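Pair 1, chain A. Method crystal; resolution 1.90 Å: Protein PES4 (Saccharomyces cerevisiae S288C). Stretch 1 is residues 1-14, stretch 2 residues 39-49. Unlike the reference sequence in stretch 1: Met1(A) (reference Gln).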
# COMPACT_ATOMS: atom_id res chain seq x y z
N MET A 1 0.94 12.60 3.32
CA MET A 1 1.26 12.99 1.95
C MET A 1 2.36 12.08 1.40
O MET A 1 2.77 12.19 0.24
CB MET A 1 1.68 14.46 1.91
CG MET A 1 0.75 15.32 1.09
SD MET A 1 1.42 16.91 0.60
CE MET A 1 2.14 16.46 -0.98
N ASN A 2 2.84 11.18 2.25
CA ASN A 2 3.84 10.20 1.86
C ASN A 2 3.31 8.78 1.95
O ASN A 2 4.02 7.82 1.64
CB ASN A 2 5.09 10.32 2.74
CG ASN A 2 5.87 11.59 2.47
OD1 ASN A 2 5.29 12.66 2.27
ND2 ASN A 2 7.19 11.48 2.45
N SER A 3 2.05 8.64 2.37
CA SER A 3 1.54 7.31 2.73
C SER A 3 0.39 6.83 1.87
O SER A 3 -0.44 7.62 1.42
CB SER A 3 1.12 7.30 4.20
OG SER A 3 2.20 7.66 5.03
N ILE A 4 0.34 5.52 1.65
CA ILE A 4 -0.74 4.90 0.90
C ILE A 4 -1.35 3.74 1.66
O ILE A 4 -0.73 3.18 2.58
CB ILE A 4 -0.25 4.39 -0.48
CG1 ILE A 4 0.85 3.34 -0.29
CG2 ILE A 4 0.23 5.55 -1.34
CD1 ILE A 4 1.34 2.72 -1.60
N PHE A 5 -2.58 3.39 1.31
CA PHE A 5 -3.19 2.16 1.79
C PHE A 5 -3.21 1.15 0.66
O PHE A 5 -3.46 1.51 -0.50
CB PHE A 5 -4.61 2.40 2.30
CG PHE A 5 -4.67 3.01 3.67
CD1 PHE A 5 -4.16 2.33 4.77
CD2 PHE A 5 -5.25 4.25 3.87
CE1 PHE A 5 -4.22 2.88 6.04
CE2 PHE A 5 -5.31 4.80 5.14
CZ PHE A 5 -4.79 4.12 6.22
N ILE A 6 -2.93 -0.10 0.98
CA ILE A 6 -3.04 -1.18 0.01
C ILE A 6 -4.03 -2.19 0.55
O ILE A 6 -3.82 -2.75 1.62
CB ILE A 6 -1.69 -1.86 -0.25
CG1 ILE A 6 -0.63 -0.81 -0.60
CG2 ILE A 6 -1.82 -2.90 -1.34
CD1 ILE A 6 0.77 -1.26 -0.32
N LYS A 7 -5.11 -2.40 -0.18
CA LYS A 7 -6.16 -3.30 0.29
C LYS A 7 -6.44 -4.38 -0.73
O LYS A 7 -5.91 -4.35 -1.84
CB LYS A 7 -7.43 -2.51 0.61
CG LYS A 7 -7.19 -1.31 1.52
CD LYS A 7 -8.49 -0.69 2.00
CE LYS A 7 -9.05 -1.44 3.19
NZ LYS A 7 -10.13 -0.65 3.86
N ASN A 8 -7.29 -5.33 -0.35
CA ASN A 8 -7.59 -6.51 -1.16
C ASN A 8 -6.33 -7.33 -1.41
O ASN A 8 -6.12 -7.86 -2.50
CB ASN A 8 -8.24 -6.12 -2.48
CG ASN A 8 -8.95 -7.28 -3.14
OD1 ASN A 8 -9.41 -8.21 -2.46
ND2 ASN A 8 -9.05 -7.26 -4.47
N LEU A 9 -5.49 -7.44 -0.39
CA LEU A 9 -4.29 -8.26 -0.47
C LEU A 9 -4.62 -9.71 -0.17
O LEU A 9 -5.47 -10.00 0.68
CB LEU A 9 -3.22 -7.75 0.50
CG LEU A 9 -2.54 -6.43 0.17
CD1 LEU A 9 -1.81 -5.90 1.39
CD2 LEU A 9 -1.57 -6.59 -1.00
N PRO A 10 -3.95 -10.63 -0.87
CA PRO A 10 -4.07 -12.07 -0.60
C PRO A 10 -3.60 -12.37 0.82
O PRO A 10 -2.68 -11.70 1.30
CB PRO A 10 -3.13 -12.71 -1.63
CG PRO A 10 -2.93 -11.67 -2.67
CD PRO A 10 -3.02 -10.35 -1.98
N THR A 11 -4.20 -13.35 1.47
CA THR A 11 -3.88 -13.64 2.87
C THR A 11 -2.44 -14.12 3.06
O THR A 11 -1.89 -13.99 4.15
CB THR A 11 -4.84 -14.68 3.46
OG1 THR A 11 -4.82 -15.87 2.66
CG2 THR A 11 -6.26 -14.13 3.50
N ILE A 12 -1.84 -14.67 2.01
CA ILE A 12 -0.47 -15.15 2.12
C ILE A 12 0.57 -14.06 1.86
O ILE A 12 1.77 -14.33 1.82
CB ILE A 12 -0.21 -16.34 1.17
CG1 ILE A 12 -0.94 -16.16 -0.17
CG2 ILE A 12 -0.66 -17.64 1.82
CD1 ILE A 12 -0.50 -14.97 -0.98
N THR A 13 0.10 -12.82 1.68
CA THR A 13 0.99 -11.69 1.45
C THR A 13 2.00 -11.53 2.58
O THR A 13 1.65 -11.62 3.75
CB THR A 13 0.19 -10.38 1.31
OG1 THR A 13 -0.76 -10.53 0.25
CG2 THR A 13 1.11 -9.20 1.01
N THR A 14 3.26 -11.33 2.21
CA THR A 14 4.31 -11.14 3.20
C THR A 14 4.82 -9.72 3.17
O THR A 14 4.59 -8.98 2.21
CB THR A 14 5.50 -12.08 2.97
OG1 THR A 14 6.19 -11.67 1.78
CG2 THR A 14 5.04 -13.52 2.84
N VAL A 39 -9.62 -10.96 7.60
CA VAL A 39 -9.64 -12.42 7.47
C VAL A 39 -9.57 -12.83 6.00
O VAL A 39 -8.68 -13.59 5.61
CB VAL A 39 -10.89 -12.99 8.12
N LYS A 40 -10.51 -12.34 5.20
CA LYS A 40 -10.57 -12.67 3.78
C LYS A 40 -9.48 -11.95 2.99
O LYS A 40 -8.98 -12.47 1.99
CB LYS A 40 -11.95 -12.34 3.22
N TYR A 41 -9.13 -10.76 3.45
CA TYR A 41 -8.08 -9.98 2.81
C TYR A 41 -7.34 -9.13 3.83
O TYR A 41 -7.92 -8.69 4.82
CB TYR A 41 -8.66 -9.11 1.70
N LEU A 42 -6.05 -8.91 3.59
CA LEU A 42 -5.24 -8.08 4.47
C LEU A 42 -5.19 -6.65 3.95
O LEU A 42 -5.66 -6.37 2.85
CB LEU A 42 -3.82 -8.64 4.57
CG LEU A 42 -3.71 -10.16 4.55
CD1 LEU A 42 -2.27 -10.58 4.37
CD2 LEU A 42 -4.29 -10.74 5.83
N TRP A 43 -4.63 -5.76 4.76
CA TRP A 43 -4.38 -4.41 4.29
C TRP A 43 -2.98 -3.98 4.71
O TRP A 43 -2.40 -4.54 5.63
CB TRP A 43 -5.43 -3.43 4.82
CG TRP A 43 -5.45 -3.25 6.30
CD1 TRP A 43 -6.08 -4.04 7.22
CD2 TRP A 43 -4.82 -2.20 7.05
NE1 TRP A 43 -5.87 -3.55 8.49
CE2 TRP A 43 -5.10 -2.42 8.41
CE3 TRP A 43 -4.03 -1.10 6.69
CZ2 TRP A 43 -4.63 -1.58 9.41
CZ3 TRP A 43 -3.57 -0.26 7.69
CH2 TRP A 43 -3.87 -0.51 9.04
N ALA A 44 -2.45 -2.99 4.00
CA ALA A 44 -1.11 -2.51 4.28
C ALA A 44 -1.08 -1.00 4.29
O ALA A 44 -1.85 -0.34 3.59
CB ALA A 44 -0.12 -3.05 3.25
N PHE A 45 -0.19 -0.46 5.10
CA PHE A 45 0.01 0.98 5.21
C PHE A 45 1.47 1.26 4.93
O PHE A 45 2.35 0.85 5.69
CB PHE A 45 -0.41 1.46 6.61
CG PHE A 45 -0.23 2.94 6.83
CD1 PHE A 45 -0.99 3.86 6.13
CD2 PHE A 45 0.67 3.40 7.77
CE1 PHE A 45 -0.83 5.22 6.35
CE2 PHE A 45 0.84 4.75 7.99
CZ PHE A 45 0.09 5.66 7.28
N VAL A 46 1.73 1.93 3.81
CA VAL A 46 3.09 2.15 3.35
C VAL A 46 3.43 3.63 3.32
O VAL A 46 2.69 4.43 2.75
CB VAL A 46 3.32 1.55 1.95
CG1 VAL A 46 4.72 1.88 1.45
CG2 VAL A 46 3.10 0.06 1.99
N THR A 47 4.55 3.97 3.93
CA THR A 47 5.02 5.35 3.94
C THR A 47 6.32 5.47 3.15
O THR A 47 7.30 4.77 3.42
CB THR A 47 5.23 5.86 5.37
OG1 THR A 47 3.99 5.82 6.07
CG2 THR A 47 5.74 7.29 5.34
N TYR A 48 6.33 6.37 2.17
CA TYR A 48 7.50 6.60 1.35
C TYR A 48 8.38 7.70 1.92
O TYR A 48 7.89 8.62 2.57
CB TYR A 48 7.08 6.95 -0.08
CG TYR A 48 6.60 5.74 -0.85
CD1 TYR A 48 7.51 4.92 -1.51
CD2 TYR A 48 5.26 5.41 -0.90
CE1 TYR A 48 7.08 3.81 -2.21
CE2 TYR A 48 4.82 4.29 -1.60
CZ TYR A 48 5.74 3.50 -2.26
OH TYR A 48 5.32 2.39 -2.95
N LYS A 49 9.68 7.60 1.67
CA LYS A 49 10.60 8.66 2.07
C LYS A 49 10.31 9.92 1.27
O LYS A 49 10.24 11.02 1.83
CB LYS A 49 12.06 8.22 1.88
CG LYS A 49 12.46 7.02 2.73
CD LYS A 49 13.96 6.83 2.76
CE LYS A 49 14.35 5.70 3.70
NZ LYS A 49 15.80 5.36 3.59
O HOH W 1 -8.18 -5.26 2.30

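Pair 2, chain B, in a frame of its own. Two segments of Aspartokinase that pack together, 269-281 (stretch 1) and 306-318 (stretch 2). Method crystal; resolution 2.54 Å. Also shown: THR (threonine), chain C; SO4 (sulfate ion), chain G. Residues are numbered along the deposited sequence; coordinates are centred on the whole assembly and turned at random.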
# COMPACT_ATOMS: atom_id res chain seq x y z
N ASP B 269 44.09 -23.51 -21.07
CA ASP B 269 44.33 -24.86 -21.54
C ASP B 269 43.35 -25.18 -22.67
O ASP B 269 42.39 -25.94 -22.50
CB ASP B 269 44.20 -25.85 -20.38
CG ASP B 269 44.64 -27.24 -20.74
OD1 ASP B 269 45.27 -27.43 -21.80
OD2 ASP B 269 44.33 -28.16 -19.95
N GLN B 270 43.60 -24.56 -23.82
CA GLN B 270 42.70 -24.62 -24.97
C GLN B 270 43.52 -24.69 -26.26
O GLN B 270 44.57 -24.07 -26.36
CB GLN B 270 41.78 -23.39 -25.01
CG GLN B 270 40.77 -23.30 -23.87
CD GLN B 270 39.42 -23.93 -24.20
OE1 GLN B 270 38.97 -23.91 -25.35
NE2 GLN B 270 38.75 -24.48 -23.19
N ALA B 271 43.02 -25.44 -27.23
CA ALA B 271 43.61 -25.50 -28.57
C ALA B 271 42.51 -25.81 -29.58
O ALA B 271 41.62 -26.64 -29.33
CB ALA B 271 44.72 -26.55 -28.64
N LYS B 272 42.56 -25.14 -30.72
CA LYS B 272 41.52 -25.26 -31.73
C LYS B 272 41.85 -26.28 -32.84
O LYS B 272 42.96 -26.29 -33.41
CB LYS B 272 41.20 -23.89 -32.35
CG LYS B 272 40.08 -23.91 -33.39
CD LYS B 272 40.07 -22.66 -34.25
CE LYS B 272 41.25 -22.64 -35.20
NZ LYS B 272 41.21 -21.49 -36.16
N VAL B 273 40.88 -27.14 -33.12
CA VAL B 273 40.85 -27.86 -34.37
C VAL B 273 39.63 -27.40 -35.18
O VAL B 273 38.53 -27.33 -34.66
CB VAL B 273 40.75 -29.38 -34.16
CG1 VAL B 273 40.77 -30.07 -35.49
CG2 VAL B 273 41.89 -29.89 -33.28
N ALA B 274 39.84 -27.06 -36.44
CA ALA B 274 38.71 -26.73 -37.31
C ALA B 274 38.75 -27.57 -38.59
O ALA B 274 39.81 -27.77 -39.19
CB ALA B 274 38.72 -25.22 -37.63
N LEU B 275 37.59 -28.08 -38.97
CA LEU B 275 37.37 -28.67 -40.28
C LEU B 275 36.70 -27.64 -41.18
O LEU B 275 35.57 -27.24 -40.92
CB LEU B 275 36.47 -29.89 -40.18
CG LEU B 275 37.14 -31.20 -40.58
CD1 LEU B 275 36.11 -32.31 -40.60
CD2 LEU B 275 37.83 -31.07 -41.94
N LEU B 276 37.40 -27.21 -42.22
CA LEU B 276 36.91 -26.17 -43.12
C LEU B 276 36.21 -26.75 -44.35
O LEU B 276 36.59 -27.80 -44.86
CB LEU B 276 38.09 -25.32 -43.60
CG LEU B 276 38.97 -24.68 -42.54
CD1 LEU B 276 40.17 -24.05 -43.20
CD2 LEU B 276 38.17 -23.65 -41.74
N ARG B 277 35.19 -26.04 -44.81
CA ARG B 277 34.54 -26.32 -46.09
C ARG B 277 34.07 -27.76 -46.21
O ARG B 277 34.34 -28.44 -47.21
CB ARG B 277 35.46 -25.98 -47.26
CG ARG B 277 34.73 -25.77 -48.57
CD ARG B 277 35.62 -25.06 -49.56
NE ARG B 277 34.87 -24.62 -50.73
CZ ARG B 277 35.45 -24.23 -51.86
NH1 ARG B 277 36.77 -24.23 -51.98
NH2 ARG B 277 34.70 -23.83 -52.87
N VAL B 278 33.38 -28.23 -45.19
CA VAL B 278 32.80 -29.56 -45.19
C VAL B 278 31.40 -29.42 -45.82
O VAL B 278 30.86 -28.32 -45.89
CB VAL B 278 32.77 -30.11 -43.73
CG1 VAL B 278 31.47 -29.76 -43.05
CG2 VAL B 278 33.00 -31.59 -43.69
N PRO B 279 30.82 -30.53 -46.31
CA PRO B 279 29.49 -30.42 -46.94
C PRO B 279 28.39 -30.05 -45.94
O PRO B 279 28.36 -30.57 -44.82
CB PRO B 279 29.24 -31.84 -47.50
CG PRO B 279 30.59 -32.46 -47.61
CD PRO B 279 31.41 -31.87 -46.49
N ASP B 280 27.49 -29.16 -46.34
CA ASP B 280 26.40 -28.74 -45.46
C ASP B 280 25.16 -29.61 -45.62
O ASP B 280 24.18 -29.19 -46.23
CB ASP B 280 26.03 -27.27 -45.70
CG ASP B 280 24.91 -26.80 -44.78
OD1 ASP B 280 24.69 -27.41 -43.71
OD2 ASP B 280 24.24 -25.80 -45.13
N ARG B 281 25.21 -30.80 -45.05
CA ARG B 281 24.10 -31.73 -45.13
C ARG B 281 24.03 -32.55 -43.84
O ARG B 281 25.01 -32.65 -43.12
CB ARG B 281 24.29 -32.67 -46.32
CG ARG B 281 25.57 -33.48 -46.27
CD ARG B 281 25.60 -34.58 -47.32
NE ARG B 281 26.85 -35.34 -47.25
CZ ARG B 281 27.81 -35.31 -48.16
NH1 ARG B 281 27.68 -34.58 -49.26
NH2 ARG B 281 28.92 -36.02 -47.97
N ILE B 306 27.08 -19.59 -39.58
CA ILE B 306 26.24 -19.75 -40.76
C ILE B 306 26.99 -20.38 -41.95
O ILE B 306 28.21 -20.21 -42.09
CB ILE B 306 25.62 -18.39 -41.17
CG1 ILE B 306 24.54 -18.60 -42.22
CG2 ILE B 306 26.69 -17.42 -41.66
CD1 ILE B 306 23.84 -17.35 -42.63
N HIS B 307 26.26 -21.12 -42.78
CA HIS B 307 26.84 -21.77 -43.96
C HIS B 307 27.49 -20.76 -44.90
O HIS B 307 27.17 -19.57 -44.90
CB HIS B 307 25.75 -22.52 -44.73
CG HIS B 307 24.77 -21.62 -45.40
ND1 HIS B 307 24.89 -21.24 -46.71
CD2 HIS B 307 23.69 -20.97 -44.91
CE1 HIS B 307 23.90 -20.42 -47.02
NE2 HIS B 307 23.17 -20.23 -45.94
N ASP B 308 28.45 -21.25 -45.68
CA ASP B 308 29.04 -20.47 -46.74
C ASP B 308 28.82 -21.27 -48.03
O ASP B 308 29.44 -22.32 -48.22
CB ASP B 308 30.52 -20.22 -46.47
CG ASP B 308 31.22 -19.48 -47.61
OD1 ASP B 308 30.61 -19.30 -48.69
OD2 ASP B 308 32.39 -19.07 -47.42
N GLY B 309 27.93 -20.78 -48.89
CA GLY B 309 27.47 -21.52 -50.05
C GLY B 309 26.86 -22.84 -49.62
O GLY B 309 26.02 -22.89 -48.71
N ASN B 310 27.28 -23.93 -50.25
CA ASN B 310 26.71 -25.23 -49.93
C ASN B 310 27.54 -26.00 -48.90
O ASN B 310 27.47 -27.23 -48.81
CB ASN B 310 26.52 -26.04 -51.21
CG ASN B 310 25.75 -25.27 -52.25
OD1 ASN B 310 24.57 -24.98 -52.05
ND2 ASN B 310 26.42 -24.91 -53.36
N SER B 311 28.31 -25.28 -48.11
CA SER B 311 29.13 -25.95 -47.11
C SER B 311 29.27 -25.13 -45.81
O SER B 311 28.75 -24.03 -45.70
CB SER B 311 30.49 -26.30 -47.72
OG SER B 311 31.09 -25.17 -48.29
N ASN B 312 29.96 -25.69 -44.83
CA ASN B 312 30.21 -24.96 -43.59
C ASN B 312 31.55 -25.36 -42.97
O ASN B 312 32.17 -26.30 -43.42
CB ASN B 312 29.08 -25.22 -42.58
CG ASN B 312 28.85 -24.05 -41.65
OD1 ASN B 312 29.73 -23.23 -41.43
ND2 ASN B 312 27.64 -23.98 -41.10
N ASP B 313 31.97 -24.63 -41.94
CA ASP B 313 33.12 -25.05 -41.13
C ASP B 313 32.62 -25.62 -39.79
O ASP B 313 31.51 -25.33 -39.34
CB ASP B 313 34.07 -23.90 -40.88
CG ASP B 313 34.46 -23.16 -42.15
OD1 ASP B 313 34.66 -23.80 -43.22
OD2 ASP B 313 34.59 -21.93 -42.07
N ILE B 314 33.43 -26.46 -39.18
CA ILE B 314 33.16 -26.92 -37.82
C ILE B 314 34.41 -26.73 -36.96
O ILE B 314 35.49 -27.21 -37.29
CB ILE B 314 32.71 -28.36 -37.79
CG1 ILE B 314 31.45 -28.54 -38.63
CG2 ILE B 314 32.47 -28.79 -36.35
CD1 ILE B 314 30.90 -29.96 -38.66
N ALA B 315 34.27 -26.00 -35.85
CA ALA B 315 35.40 -25.74 -34.98
C ALA B 315 35.12 -26.28 -33.61
O ALA B 315 33.98 -26.28 -33.16
CB ALA B 315 35.72 -24.26 -34.92
N PHE B 316 36.16 -26.79 -32.96
CA PHE B 316 36.04 -27.24 -31.58
C PHE B 316 37.35 -27.00 -30.85
O PHE B 316 38.38 -26.75 -31.47
CB PHE B 316 35.59 -28.69 -31.49
CG PHE B 316 36.52 -29.67 -32.14
CD1 PHE B 316 37.53 -30.27 -31.41
CD2 PHE B 316 36.36 -30.02 -33.46
CE1 PHE B 316 38.38 -31.19 -32.01
CE2 PHE B 316 37.22 -30.94 -34.06
CZ PHE B 316 38.22 -31.52 -33.33
N THR B 317 37.30 -27.01 -29.52
CA THR B 317 38.53 -26.90 -28.75
C THR B 317 38.72 -28.10 -27.87
O THR B 317 37.79 -28.83 -27.55
CB THR B 317 38.61 -25.63 -27.88
OG1 THR B 317 37.64 -25.69 -26.82
CG2 THR B 317 38.42 -24.38 -28.74
N VAL B 318 39.95 -28.23 -27.42
CA VAL B 318 40.39 -29.41 -26.75
C VAL B 318 41.52 -28.92 -25.84
O VAL B 318 42.06 -27.83 -26.04
CB VAL B 318 40.85 -30.36 -27.89
CG1 VAL B 318 42.33 -30.72 -27.85
CG2 VAL B 318 39.83 -31.47 -28.21
N THR C . 24.89 -29.44 -41.63
CA THR C . 25.85 -30.45 -41.16
C THR C . 25.19 -31.53 -40.32
O THR C . 23.98 -31.46 -40.05
CB THR C . 27.02 -29.81 -40.38
OG1 THR C . 26.52 -29.15 -39.21
CG2 THR C . 27.72 -28.78 -41.26
OXT THR C . 25.85 -32.50 -39.93
S SO4 G . 31.14 -24.33 -51.63
O1 SO4 G . 31.06 -23.08 -50.93
O2 SO4 G . 31.46 -25.51 -50.87
O3 SO4 G . 29.82 -24.53 -52.17
O4 SO4 G . 32.23 -24.21 -52.55
O HOH W 2 24.34 -24.55 -47.81
O HOH W 3 25.32 -25.68 -41.59

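Antiparallel strands need not run in perfect register, and a bulge at the same point in two proteins illustrates how one backbone arrangement can carry different side chains. In pair 1, from PES4, and pair 2, from aspartokinase, two strands run antiparallel, their directions 163° and 167° apart, and fourteen central residues superpose with an RMSD of 0.9 Å.

The central rungs of the ladders match. Ile4(A) faces Val46(A) as Val273(B) faces Phe316(B), and Ile6(A) faces Ala44(A) as Leu275(B) faces Ile314(B); each is a hydrogen-bonded pair, with Ile6(A) N to Ala44(A) O and Leu275(B) N to Ile314(B) O both 2.8 Å. The register then slips by one, and pairing resumes at Leu9(A) with Leu42(A) and at Val278(B) with Asn312(B). Asn8(A) and Arg277(B), at the corner, both have positive phi, 61° and 54°. Their amides are satisfied differently. In pair 1 a water accepts from Asn8(A) N and donates to Leu42(A) O, 2.8 Å from each, bridging the gap. In pair 2 the side chain of Asp313(B), which matches Trp43(A), does the work: Arg277(B) N donates to Asp313(B) OD1 at 2.8 Å. Past the bulge, Leu9(A) N to Leu42(A) O is a weak bond of 3.4 Å, whereas Val278(B) N reaches Asn312(B) O at 2.9 Å.

On the face bearing Ile4(A) and Ile6(A), bulk is redistributed across the strands. Small Ala44(A) lies 3.8 Å, at CB, from Leu9(A) CD1, while Ile6(A) CD1 meets Val46(A) CG2 at 3.5 Å. In pair 2 the larger residue is Phe316(B), in the place of Val46(A), and its ring receives Val273(B) CB over one face, 3.9 Å from the centroid.

The other face shows the sharper contrast. Phe5(A) and Phe45(A) form an oblique aromatic pair, with CE1 of Phe5(A) 3.4 Å from CD1 of Phe45(A), and Trp43(A) extends the cluster. Their counterparts Ala274(B) and Ala315(B) merely bring their CB atoms to 4.2 Å. Two residues further along, on the same face, Thr47(A) and Thr317(B) match but find different partners: Thr47(A) OG1 shares a 2.8 Å hydrogen bond with Ser3(A) OG, and Thr317(B) OG1 donates to Gln270(B) OE1 at 2.7 Å.

Beyond the bulge, Thr11(A) places CG2 3.3 Å from Val39(A) O, whereas its match Asp280(B) binds the ligand threonine, whose N donates to Asp280(B) OD1 at 2.9 Å.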